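Local coordinates for protein glycerophosphoryl diester phosphodiesterase (Agrobacterium tumefaciens str. C58, PDB 3KS5) that belongs to the glycerophosphoryl diester phosphodiesterase family, has a TIM-barrel fold and holds a bound iron(III) ion at the C-terminal ends of its strands, at residues A[6-11]-A[33-38]; A[103-108]-A[138-143]. All coordinates share one frame; numbering follows the deposited sequence.

Contact 1. Residues A[6-11]-A[33-38]; sequences ASHRGG and EVEFDL. With FE (Fe (III) ion), chain C; ACT (acetate ion), chain E; ACT (acetate ion), chain D.
Toward the C-terminal ends of the parallel barrel strands 4-8 and 33-40, Glu35 and Asp37 hold the iron(III) ion while His8 and Arg9 run alongside Glu35 and hold the groups round the metal. Glu35 gives OE2 to the metal at 2.4 Å and Asp37 gives OD1 at 2.2 Å; Glu105 of the next strand and an acetate oxygen are further ligands. A metal-bound water accepts from Arg9 NE at 3.1 Å; it sits so close to Glu35 OE1 and Asp37 OD2 that its bonds to them are doubtful in detail. Glu35 reaches the ion by a bend at chi2 (-86°), its chain running alongside the His8 ring, with OE1 3.1 Å from His8 CD2. His8 NE2 donates to the metal-bound acetate OXT at 3.0 Å and weakly to the second acetate, while its ND1 is engaged by Asp232, which should fix the ring's rotation. Arg9 CG lies over the centre of that ring, and NH2 binds the second acetate at the guanidinium edge.

This is the parallel pairing of a TIM barrel: Ser7 N donates to Glu33 O, Glu35 N to Ser7 O and Arg9 N to Glu35 O. A type II turn from Ser7 to Gly10 then leads the chain off the strand. On the side away from the metal, Val34 CG2 rests 3.6 Å from Ser7 O, and Ser7 OG is taken by Thr26 of helix 20-27.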
# COMPACT_ATOMS: atom_id res chain seq x y z
N ALA A 6 -1.14 8.76 -2.34
CA ALA A 6 -0.17 7.66 -2.28
C ALA A 6 -0.10 7.02 -3.66
O ALA A 6 -1.13 6.67 -4.23
CB ALA A 6 -0.59 6.63 -1.21
N SER A 7 1.10 6.85 -4.20
CA SER A 7 1.24 6.31 -5.56
C SER A 7 1.14 4.80 -5.50
O SER A 7 2.05 4.13 -5.03
CB SER A 7 2.55 6.75 -6.20
OG SER A 7 2.89 5.98 -7.33
N HIS A 8 0.01 4.27 -6.00
CA HIS A 8 -0.24 2.82 -5.97
C HIS A 8 0.76 2.04 -6.82
O HIS A 8 0.75 2.13 -8.05
CB HIS A 8 -1.70 2.54 -6.40
CG HIS A 8 -2.20 1.17 -6.05
ND1 HIS A 8 -2.90 0.38 -6.95
CD2 HIS A 8 -2.12 0.46 -4.90
CE1 HIS A 8 -3.23 -0.76 -6.35
NE2 HIS A 8 -2.76 -0.74 -5.12
N ARG A 9 1.65 1.32 -6.14
CA ARG A 9 2.68 0.48 -6.76
C ARG A 9 3.67 1.25 -7.65
O ARG A 9 4.36 0.67 -8.51
CB ARG A 9 2.01 -0.69 -7.55
CG ARG A 9 0.96 -1.49 -6.76
CD ARG A 9 0.32 -2.61 -7.62
NE ARG A 9 -0.90 -3.14 -7.01
CZ ARG A 9 -1.84 -3.86 -7.63
NH1 ARG A 9 -1.76 -4.15 -8.92
NH2 ARG A 9 -2.90 -4.28 -6.95
N GLY A 10 3.81 2.55 -7.39
CA GLY A 10 4.67 3.41 -8.20
C GLY A 10 3.90 4.09 -9.31
O GLY A 10 4.49 4.92 -10.01
N GLY A 11 2.59 3.79 -9.45
CA GLY A 11 1.72 4.35 -10.50
C GLY A 11 1.49 3.32 -11.62
O GLY A 11 1.92 3.53 -12.77
N GLU A 33 3.11 9.88 -0.40
CA GLU A 33 3.47 8.48 -0.19
C GLU A 33 3.57 7.66 -1.46
O GLU A 33 2.98 8.00 -2.48
CB GLU A 33 2.44 7.80 0.75
CG GLU A 33 2.34 8.43 2.17
CD GLU A 33 1.18 7.88 2.99
OE1 GLU A 33 0.54 6.90 2.55
OE2 GLU A 33 0.89 8.44 4.07
N VAL A 34 4.40 6.63 -1.39
CA VAL A 34 4.37 5.55 -2.34
C VAL A 34 3.84 4.27 -1.60
O VAL A 34 4.32 3.93 -0.49
CB VAL A 34 5.73 5.29 -2.97
CG1 VAL A 34 6.76 4.91 -1.94
CG2 VAL A 34 5.57 4.19 -4.09
N GLU A 35 2.86 3.59 -2.22
CA GLU A 35 2.28 2.35 -1.72
C GLU A 35 2.85 1.18 -2.43
O GLU A 35 3.04 1.21 -3.65
CB GLU A 35 0.77 2.35 -1.91
CG GLU A 35 0.02 1.26 -1.07
CD GLU A 35 -0.10 -0.11 -1.71
OE1 GLU A 35 0.21 -0.28 -2.93
OE2 GLU A 35 -0.49 -1.03 -0.96
N PHE A 36 3.10 0.11 -1.69
CA PHE A 36 3.66 -1.08 -2.25
C PHE A 36 3.43 -2.29 -1.34
O PHE A 36 3.10 -2.13 -0.17
CB PHE A 36 5.17 -0.90 -2.50
CG PHE A 36 5.94 -0.52 -1.25
CD1 PHE A 36 6.02 0.81 -0.86
CD2 PHE A 36 6.61 -1.48 -0.51
CE1 PHE A 36 6.70 1.17 0.31
CE2 PHE A 36 7.31 -1.12 0.65
CZ PHE A 36 7.36 0.20 1.05
N ASP A 37 3.67 -3.47 -1.90
CA ASP A 37 3.41 -4.75 -1.27
C ASP A 37 4.74 -5.48 -1.19
O ASP A 37 5.59 -5.23 -2.03
CB ASP A 37 2.42 -5.52 -2.15
CG ASP A 37 1.22 -4.65 -2.60
OD1 ASP A 37 0.32 -4.41 -1.78
OD2 ASP A 37 1.17 -4.19 -3.78
N LEU A 38 4.92 -6.34 -0.18
CA LEU A 38 6.16 -7.12 -0.01
C LEU A 38 5.91 -8.59 0.22
O LEU A 38 4.90 -8.95 0.82
CB LEU A 38 7.01 -6.58 1.16
CG LEU A 38 7.43 -5.11 1.10
CD1 LEU A 38 7.89 -4.59 2.51
CD2 LEU A 38 8.52 -4.87 -0.02
FE FE C . -1.44 -3.02 -1.90
C ACT E . -3.90 -0.68 -1.88
O ACT E . -4.19 0.27 -2.63
OXT ACT E . -3.12 -1.60 -2.30
CH3 ACT E . -4.50 -0.66 -0.51
C ACT D . -4.32 -3.92 -3.49
O ACT D . -4.18 -3.26 -4.55
OXT ACT D . -3.31 -4.53 -3.04
CH3 ACT D . -5.70 -3.94 -2.87
O HOH W 1 -0.46 -2.44 -4.07

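Contact 2. Residues A[103-108]-A[138-143]; sequences RCEIKP and SSFLLA. With FE (Fe (III) ion), chain C; ACT (acetate ion), chain D.
Glu105 OE2 is gripped by two donors: Lys107 NZ at 2.8 Å, in a salt bridge that meets it from above the carboxylate plane, and a water at 2.7 Å. That water also donates to Ile106 O and accepts from Phe140 N, joining the two segments. The partner oxygen, Glu105 OE1, binds the iron(III) ion at 2.4 Å. An extended chain, with CG anti to the backbone N (chi1 -170°), carries the carboxylate out to the metal. Phe140 turns its ring edge to OE2, with CD2 at 3.3 Å and the ring and carboxylate planes 49° apart; Trp210 meets this ring edge-to-face.

The strands that hold Glu105 and Ser138 run parallel as neighbours in the beta-alpha-beta unit that passes through helix 118-128. Ile106 N donates almost straight to Ser138 O, whereas Ser138 N reaches Cys104 O only weakly. The serine hydroxyls reinforce this pairing: Ser138 OG also donates to Cys104 O, and accepts from a water bound to Arg103 NE. Ser139 OG donates to Ile106 O at 2.8 Å in the carbonyl plane, and accepts a weak bond from Leu141 N as the chain turns toward helix 142-151. Farther along, Pro108 CB touches Leu141 CD2 at 4.0 Å.

Lys107 NZ also donates to an acetate OXT at 2.6 Å, so one ammonium group bridges a metal-binding carboxylate and an anion beside the iron. Its positive charge probably offsets part of the negative charge gathered there.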
# COMPACT_ATOMS: atom_id res chain seq x y z
N ARG A 103 4.16 3.64 2.40
CA ARG A 103 2.93 2.98 2.83
C ARG A 103 3.07 1.53 2.36
O ARG A 103 2.86 1.22 1.19
CB ARG A 103 1.70 3.63 2.24
CG ARG A 103 0.45 2.84 2.47
CD ARG A 103 -0.71 3.55 1.86
NE ARG A 103 -1.89 2.69 1.84
CZ ARG A 103 -3.14 3.12 1.92
NH1 ARG A 103 -3.44 4.39 2.11
NH2 ARG A 103 -4.13 2.22 1.84
N CYS A 104 3.45 0.67 3.29
CA CYS A 104 3.82 -0.70 3.05
C CYS A 104 2.59 -1.57 3.29
O CYS A 104 1.86 -1.29 4.24
CB CYS A 104 4.93 -1.05 4.03
SG CYS A 104 5.64 -2.67 4.03
N GLU A 105 2.33 -2.58 2.43
CA GLU A 105 1.28 -3.58 2.71
C GLU A 105 1.84 -4.97 2.98
O GLU A 105 2.64 -5.49 2.18
CB GLU A 105 0.23 -3.70 1.61
CG GLU A 105 -0.97 -4.57 2.06
CD GLU A 105 -2.10 -4.67 1.07
OE1 GLU A 105 -2.23 -3.81 0.18
OE2 GLU A 105 -2.90 -5.60 1.22
N ILE A 106 1.40 -5.56 4.09
CA ILE A 106 1.76 -6.93 4.46
C ILE A 106 0.68 -7.84 3.84
O ILE A 106 -0.47 -7.88 4.30
CB ILE A 106 1.88 -7.13 5.99
CG1 ILE A 106 2.79 -6.06 6.64
CG2 ILE A 106 2.50 -8.48 6.32
CD1 ILE A 106 4.25 -6.06 6.09
N LYS A 107 1.05 -8.50 2.74
CA LYS A 107 0.15 -9.37 1.98
C LYS A 107 0.40 -10.80 2.41
O LYS A 107 1.53 -11.16 2.76
CB LYS A 107 0.44 -9.29 0.47
CG LYS A 107 -0.05 -8.06 -0.30
CD LYS A 107 -1.54 -8.04 -0.49
CE LYS A 107 -1.98 -6.95 -1.46
NZ LYS A 107 -3.42 -6.55 -1.34
N PRO A 108 -0.63 -11.65 2.36
CA PRO A 108 -0.44 -13.06 2.64
C PRO A 108 0.11 -13.81 1.43
O PRO A 108 0.23 -13.24 0.33
CB PRO A 108 -1.86 -13.54 2.98
CG PRO A 108 -2.74 -12.67 2.24
CD PRO A 108 -2.05 -11.34 2.07
N SER A 138 0.15 -1.35 6.57
CA SER A 138 -1.23 -1.64 6.21
C SER A 138 -1.39 -3.15 5.93
O SER A 138 -0.44 -3.83 5.60
CB SER A 138 -1.64 -0.83 4.98
OG SER A 138 -0.91 -1.25 3.83
N SER A 139 -2.60 -3.66 6.13
CA SER A 139 -2.93 -5.06 5.79
C SER A 139 -4.43 -5.22 5.81
O SER A 139 -5.13 -4.48 6.50
CB SER A 139 -2.29 -6.04 6.77
OG SER A 139 -2.34 -7.38 6.30
N PHE A 140 -4.92 -6.18 5.02
CA PHE A 140 -6.33 -6.61 5.08
C PHE A 140 -6.58 -7.59 6.24
O PHE A 140 -7.74 -7.76 6.70
CB PHE A 140 -6.78 -7.29 3.74
CG PHE A 140 -7.09 -6.34 2.64
CD1 PHE A 140 -8.35 -5.82 2.48
CD2 PHE A 140 -6.12 -5.98 1.75
CE1 PHE A 140 -8.63 -4.93 1.43
CE2 PHE A 140 -6.38 -5.08 0.72
CZ PHE A 140 -7.63 -4.57 0.55
N LEU A 141 -5.51 -8.22 6.73
CA LEU A 141 -5.65 -9.27 7.73
C LEU A 141 -5.44 -8.78 9.16
O LEU A 141 -4.38 -8.29 9.47
CB LEU A 141 -4.66 -10.42 7.48
CG LEU A 141 -4.96 -11.46 6.38
CD1 LEU A 141 -5.16 -10.79 5.02
CD2 LEU A 141 -3.83 -12.52 6.30
N LEU A 142 -6.43 -9.01 10.01
CA LEU A 142 -6.32 -8.73 11.45
C LEU A 142 -5.16 -9.48 12.12
O LEU A 142 -4.56 -8.94 13.04
CB LEU A 142 -7.65 -9.01 12.18
CG LEU A 142 -8.84 -8.08 11.92
CD1 LEU A 142 -10.07 -8.40 12.80
CD2 LEU A 142 -8.42 -6.63 12.12
N ALA A 143 -4.80 -10.68 11.67
CA ALA A 143 -3.63 -11.38 12.24
C ALA A 143 -2.36 -10.56 12.04
O ALA A 143 -1.49 -10.49 12.93
CB ALA A 143 -3.43 -12.73 11.62
FE FE C . -1.44 -3.02 -1.90
C ACT D . -4.32 -3.92 -3.49
O ACT D . -4.18 -3.26 -4.55
OXT ACT D . -3.31 -4.53 -3.04
CH3 ACT D . -5.70 -3.94 -2.87
O HOH W 2 -1.60 -0.34 1.23
O HOH W 3 -2.93 -7.48 3.16
O HOH W 1 -0.46 -2.44 -4.07

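The two contacts are strand pairings of one barrel, separated by the pairing of 33-40 with 101-106, where Phe36 O and Glu105 N probably share a hydrogen bond, as do Val34 O and Arg103 N. Contact 1 is the more deeply buried; contact 2 is partly buried and extends from its strands to the start of a helix. Both serve a single iron(III) ion, contact 1 with two carboxylates and contact 2 with one, and both reach the same acetate, contact 1 through Arg9 and, weakly, His8, contact 2 through Lys107. The direct hydrogen bonds between 6-11 and 33-38 are all backbone bonds, whereas between 103-108 and 138-143 two serine hydroxyls add to them.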